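Local coordinates for putative flavoprotein (Bacteroides eggerthii, PDB 4ICI) that binds flavin mononucleotide in a flavodoxin-like fold and probably serves in electron transfer or a related redox reaction, at residues K73-I78 against F109-S114; G39-P44 against G86-V91. One frame throughout, in Å; residues are numbered along the deposited sequence. Where two conformers were deposited one is given.

Contact 1 of 2, residues K73-I78 against F109-S114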
loop_
_atom_site.group_PDB
_atom_site.type_symbol
_atom_site.label_atom_id
_atom_site.label_comp_id
_atom_site.label_asym_id
_atom_site.label_seq_id
_atom_site.Cartn_x
_atom_site.Cartn_y
_atom_site.Cartn_z
ATOM N N LYS A 73 2.729 12.760 11.425
ATOM C CA LYS A 73 3.676 11.992 12.218
ATOM C C LYS A 73 2.998 10.788 12.903
ATOM O O LYS A 73 3.677 9.967 13.526
ATOM C CB LYS A 73 4.382 12.890 13.249
ATOM C CG LYS A 73 5.402 13.827 12.613
ATOM C CD LYS A 73 6.085 14.738 13.582
ATOM C CE LYS A 73 7.014 13.943 14.447
ATOM N NZ LYS A 73 8.162 13.485 13.626
HETATM N N MSE A 74 1.674 10.670 12.793
HETATM C CA MSE A 74 1.003 9.557 13.434
HETATM C C MSE A 74 1.371 8.249 12.725
HETATM O O MSE A 74 1.536 8.189 11.486
HETATM C CB MSE A 74 -0.495 9.745 13.472
HETATM C CG MSE A 74 -1.138 8.758 14.430
HETATM SE SE MSE A 74 -3.015 9.084 14.519
HETATM C CE MSE A 74 -3.051 10.923 14.760
ATOM N N ARG A 75 1.532 7.201 13.542
ATOM C CA ARG A 75 1.958 5.884 13.099
ATOM C C ARG A 75 1.056 4.804 13.704
ATOM O O ARG A 75 1.377 4.193 14.720
ATOM C CB ARG A 75 3.433 5.625 13.413
ATOM C CG ARG A 75 4.376 6.610 12.709
ATOM C CD ARG A 75 4.413 6.397 11.222
ATOM N NE ARG A 75 5.355 7.285 10.545
ATOM C CZ ARG A 75 5.046 8.477 10.018
ATOM N NH1 ARG A 75 3.814 8.957 10.068
ATOM N NH2 ARG A 75 5.995 9.172 9.395
ATOM N N PRO A 76 -0.103 4.599 13.064
ATOM C CA PRO A 76 -1.024 3.583 13.573
ATOM C C PRO A 76 -0.330 2.252 13.722
ATOM O O PRO A 76 0.399 1.821 12.843
ATOM C CB PRO A 76 -2.125 3.565 12.507
ATOM C CG PRO A 76 -2.127 4.943 11.905
ATOM C CD PRO A 76 -0.631 5.255 11.848
ATOM N N ALA A 77 -0.552 1.611 14.861
ATOM C CA ALA A 77 0.170 0.408 15.219
ATOM C C ALA A 77 -0.257 -0.783 14.359
ATOM O O ALA A 77 -1.447 -0.949 14.003
ATOM C CB ALA A 77 -0.053 0.094 16.695
ATOM N N ILE A 78 0.733 -1.597 14.009
ATOM C CA ILE A 78 0.551 -2.826 13.231
ATOM C C ILE A 78 0.619 -4.023 14.193
ATOM O O ILE A 78 1.497 -4.080 15.057
ATOM C CB ILE A 78 1.599 -2.943 12.097
ATOM C CG1 ILE A 78 1.354 -1.866 11.025
ATOM C CG2 ILE A 78 1.605 -4.362 11.477
ATOM C CD1 ILE A 78 2.517 -1.684 10.003
ATOM N N PHE A 109 4.277 0.761 8.313
ATOM C CA PHE A 109 4.833 -0.382 7.628
ATOM C C PHE A 109 6.241 -0.113 7.079
ATOM O O PHE A 109 7.199 -0.883 7.341
ATOM C CB PHE A 109 3.923 -0.835 6.475
ATOM C CG PHE A 109 4.568 -1.873 5.606
ATOM C CD1 PHE A 109 4.752 -3.165 6.068
ATOM C CD2 PHE A 109 5.002 -1.550 4.304
ATOM C CE1 PHE A 109 5.381 -4.116 5.277
ATOM C CE2 PHE A 109 5.636 -2.508 3.545
ATOM C CZ PHE A 109 5.819 -3.770 4.031
ATOM N N ILE A 110 6.375 0.980 6.330
ATOM C CA ILE A 110 7.649 1.301 5.672
ATOM C C ILE A 110 8.741 1.513 6.727
ATOM O O ILE A 110 9.867 1.052 6.555
ATOM C CB ILE A 110 7.506 2.517 4.757
ATOM C CG1 ILE A 110 6.661 2.159 3.531
ATOM C CG2 ILE A 110 8.893 3.077 4.314
ATOM C CD1 ILE A 110 6.165 3.366 2.772
ATOM N N GLU A 111 8.401 2.211 7.811
ATOM C CA GLU A 111 9.397 2.543 8.817
ATOM C C GLU A 111 9.794 1.360 9.710
ATOM O O GLU A 111 10.857 1.369 10.371
ATOM C CB GLU A 111 8.922 3.745 9.635
ATOM C CG GLU A 111 8.876 4.994 8.811
ATOM C CD GLU A 111 8.289 6.195 9.502
ATOM O OE1 GLU A 111 8.036 6.127 10.742
ATOM O OE2 GLU A 111 8.095 7.212 8.791
ATOM N N GLY A 112 8.979 0.323 9.714
ATOM C CA GLY A 112 9.218 -0.840 10.544
ATOM C C GLY A 112 9.827 -2.040 9.837
ATOM O O GLY A 112 10.111 -3.054 10.477
ATOM N N HIS A 113 9.973 -1.956 8.511
ATOM C CA HIS A 113 10.533 -3.036 7.706
ATOM C C HIS A 113 11.702 -2.474 6.889
ATOM O O HIS A 113 11.555 -1.424 6.290
ATOM C CB HIS A 113 9.458 -3.611 6.784
ATOM C CG HIS A 113 8.351 -4.334 7.500
ATOM N ND1 HIS A 113 7.321 -3.684 8.145
ATOM C CD2 HIS A 113 8.107 -5.658 7.657
ATOM C CE1 HIS A 113 6.499 -4.574 8.670
ATOM N NE2 HIS A 113 6.954 -5.783 8.390
ATOM N N SER A 114 12.835 -3.161 6.840
ATOM C CA SER A 114 13.933 -2.718 5.995
ATOM C C SER A 114 13.604 -3.020 4.538
ATOM O O SER A 114 13.422 -4.180 4.168
ATOM C CB SER A 114 15.251 -3.375 6.367
ATOM O OG SER A 114 16.270 -2.868 5.499
#

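Contact 2 of 2, residues G39-P44 against G86-V91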
loop_
_atom_site.group_PDB
_atom_site.type_symbol
_atom_site.label_atom_id
_atom_site.label_comp_id
_atom_site.label_asym_id
_atom_site.label_seq_id
_atom_site.Cartn_x
_atom_site.Cartn_y
_atom_site.Cartn_z
ATOM N N GLY A 39 2.419 -14.472 -8.818
ATOM C CA GLY A 39 2.854 -15.535 -7.928
ATOM C C GLY A 39 3.517 -15.025 -6.675
ATOM O O GLY A 39 4.448 -15.657 -6.166
ATOM N N GLY A 40 3.028 -13.885 -6.176
ATOM C CA GLY A 40 3.600 -13.274 -5.001
ATOM C C GLY A 40 2.933 -13.712 -3.707
ATOM O O GLY A 40 1.753 -14.074 -3.691
ATOM N N ASP A 41 3.688 -13.638 -2.624
ATOM C CA ASP A 41 3.134 -13.820 -1.289
ATOM C C ASP A 41 2.356 -12.569 -0.945
ATOM O O ASP A 41 2.755 -11.497 -1.353
ATOM C CB ASP A 41 4.276 -13.975 -0.274
ATOM C CG ASP A 41 5.024 -15.303 -0.397
ATOM O OD1 ASP A 41 4.476 -16.260 -0.981
ATOM O OD2 ASP A 41 6.165 -15.397 0.123
ATOM N N LEU A 42 1.271 -12.704 -0.182
ATOM C CA LEU A 42 0.536 -11.555 0.323
ATOM C C LEU A 42 0.760 -11.383 1.819
ATOM O O LEU A 42 0.791 -12.378 2.552
ATOM C CB LEU A 42 -0.967 -11.669 0.057
ATOM C CG LEU A 42 -1.488 -10.926 -1.173
ATOM C CD1 LEU A 42 -0.875 -11.510 -2.388
ATOM C CD2 LEU A 42 -3.047 -10.984 -1.240
ATOM N N TYR A 43 0.897 -10.121 2.245
ATOM C CA TYR A 43 1.041 -9.741 3.634
ATOM C C TYR A 43 -0.009 -8.662 3.942
ATOM O O TYR A 43 0.149 -7.491 3.576
ATOM C CB TYR A 43 2.451 -9.227 3.920
ATOM C CG TYR A 43 2.617 -8.513 5.262
ATOM C CD1 TYR A 43 2.394 -9.166 6.465
ATOM C CD2 TYR A 43 3.026 -7.202 5.306
ATOM C CE1 TYR A 43 2.545 -8.497 7.687
ATOM C CE2 TYR A 43 3.178 -6.540 6.522
ATOM C CZ TYR A 43 2.934 -7.189 7.687
ATOM O OH TYR A 43 3.114 -6.497 8.888
ATOM N N PRO A 44 -1.112 -9.059 4.610
ATOM C CA PRO A 44 -2.045 -8.072 5.083
ATOM C C PRO A 44 -1.415 -7.265 6.236
ATOM O O PRO A 44 -0.938 -7.825 7.239
ATOM C CB PRO A 44 -3.236 -8.899 5.560
ATOM C CG PRO A 44 -3.056 -10.287 4.928
ATOM C CD PRO A 44 -1.562 -10.438 4.885
ATOM N N GLY A 86 13.264 -9.699 4.691
ATOM C CA GLY A 86 14.593 -9.683 4.086
ATOM C C GLY A 86 14.742 -10.503 2.816
ATOM O O GLY A 86 15.576 -10.178 1.971
ATOM N N THR A 87 13.922 -11.541 2.666
ATOM C CA THR A 87 14.019 -12.475 1.536
ATOM C C THR A 87 13.475 -11.918 0.203
ATOM O O THR A 87 13.741 -12.477 -0.875
ATOM C CB THR A 87 13.293 -13.797 1.835
ATOM O OG1 THR A 87 11.870 -13.623 1.880
ATOM C CG2 THR A 87 13.797 -14.403 3.145
ATOM N N TYR A 88 12.710 -10.826 0.262
ATOM C CA TYR A 88 12.011 -10.351 -0.934
ATOM C C TYR A 88 12.850 -9.371 -1.728
ATOM O O TYR A 88 13.538 -8.531 -1.168
ATOM C CB TYR A 88 10.649 -9.737 -0.582
ATOM C CG TYR A 88 9.709 -10.745 0.033
ATOM C CD1 TYR A 88 8.994 -11.631 -0.756
ATOM C CD2 TYR A 88 9.553 -10.828 1.419
ATOM C CE1 TYR A 88 8.145 -12.594 -0.182
ATOM C CE2 TYR A 88 8.724 -11.778 1.989
ATOM C CZ TYR A 88 8.019 -12.664 1.192
ATOM O OH TYR A 88 7.179 -13.607 1.775
ATOM N N ASP A 89 12.743 -9.483 -3.049
ATOM C CA ASP A 89 13.387 -8.564 -3.979
ATOM C C ASP A 89 12.487 -7.391 -4.353
ATOM O O ASP A 89 12.972 -6.300 -4.627
ATOM C CB ASP A 89 13.763 -9.290 -5.270
ATOM C CG ASP A 89 14.679 -10.459 -5.039
ATOM O OD1 ASP A 89 15.793 -10.200 -4.556
ATOM O OD2 ASP A 89 14.271 -11.629 -5.298
ATOM N N VAL A 90 11.180 -7.636 -4.422
ATOM C CA VAL A 90 10.196 -6.641 -4.853
ATOM C C VAL A 90 9.092 -6.641 -3.797
ATOM O O VAL A 90 8.603 -7.719 -3.393
ATOM C CB VAL A 90 9.595 -7.031 -6.200
ATOM C CG1 VAL A 90 8.500 -6.079 -6.627
ATOM C CG2 VAL A 90 10.704 -7.172 -7.284
ATOM N N VAL A 91 8.697 -5.449 -3.361
ATOM C CA VAL A 91 7.602 -5.298 -2.409
ATOM C C VAL A 91 6.602 -4.303 -2.997
ATOM O O VAL A 91 6.901 -3.106 -3.218
ATOM C CB VAL A 91 8.097 -4.835 -1.030
ATOM C CG1 VAL A 91 6.904 -4.605 -0.063
ATOM C CG2 VAL A 91 9.090 -5.828 -0.429
#

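Contact 1 of 2, residues K73-I78 against F109-S114
Arg75 grips Glu111 side-on in a two-nitrogen salt bridge that pins a loop of the flavodoxin-like alpha/beta fold to helix 104-112. Arg75 NE gives a nearly straight bond to Glu111 OE1 (2.9 Å, 165°), in the guanidinium plane but well above the carboxylate plane. Arg75 NH2 reaches Glu111 OE2 at 2.9 Å on its syn side; the guanidinium and carboxylate planes are 58° apart, which fits the place of NE above the carboxylate. Ile78 supplies the apolar half: its CD1 rests against the helix backbone, 3.5 Å from Phe109 N, and lies 3.9 Å from Phe109 CB. A branched aliphatic chain can pack against the helix backbone and Phe109 CB without needing a polar partner.

A second shell fixes these groups. The Arg75 chain bends at chi2 (-69°), which folds the guanidinium back until NH1 can bond Met74 O and also Pro72 O. Glu111 OE2 takes a further hydrogen bond from Tyr142, beyond the helix. On the helix, Phe109 O accepts from both Gly112 N and His113 ND1, and Phe109 CE1 sits over one face of the His113 ring, 3.5 Å above its centre.

Contact 2 of 2, residues G39-P44 against G86-V91
Tyr88 and Asp41 meet through a single short hydrogen bond, Tyr88 OH giving its proton to Asp41 OD2 at 2.6 Å. The acceptor uses its anti lone pair, the one turned away from OD1, and sits at the edge of the phenol, in the ring plane. Carboxylate and ring stand almost perpendicular (85°). A carboxylate suits this partly exposed place, where solvent can probably help to stabilise its charge, whereas a tyrosine can span from a loop to the sheet and still end in a donor.

The van der Waals part is slight. Asp41 OD2 lies 3.4 Å from Tyr88 CE1, and Asp41 CB is 3.6 Å from Tyr88 OH. Both side chains point toward each other across a wide backbone gap, 9.5 Å between Asp41 CA and Tyr88 CA. With Tyr88 CG opposite its carbonyl carbon (chi1 -63°), the ring extends into that gap.

Other polar and charged partners hold the phenol in place. Tyr88 OH is also hydrogen-bonded to Asn84 ND2, and Lys15 makes a cation-pi contact with the ring. Thr87 OG1 lies 3.6 Å above one face, offset toward the rim. A phenylalanine in place of Tyr88 would probably leave Asp41 OD2 and Asn84 ND2 without their shared hydroxyl partner.

Asp41 is also joined by backbone hydrogen bonds to Ile16 and Val18 of strand 16-20, which lies between strands 41-44 and 90-96. The Tyr88-Asp41 bond bridges from the start of edge strand 41-44, past the start of strand 16-20, to the loop that leads into strand 90-96, in the 2-1-3-4-5 parallel order of the flavodoxin-like fold.

How the contacts relate
Contacts 1 and 2 have centres about 17 Å apart and meet through Tyr43 of strand 41-44, whose side chain reaches into the region of 73-78 and 109-114. Phe109 CE1 lies 3.5 Å from Tyr43 CE2, and Ile78 CG2 is 3.7 Å from Tyr43 OH, a hydroxyl bonded in turn to Ser80 O. Along the chain the segments alternate, in the order 39-44, 73-78, 86-91, 109-114, with strand 90-96 leading to helix 104-112. Contact 2 ties the start of strand 41-44 to the loop before strand 90-96, while contact 1 fastens a loop to the helix beside that sheet. Both lie in the flavodoxin-like domain that binds flavin mononucleotide.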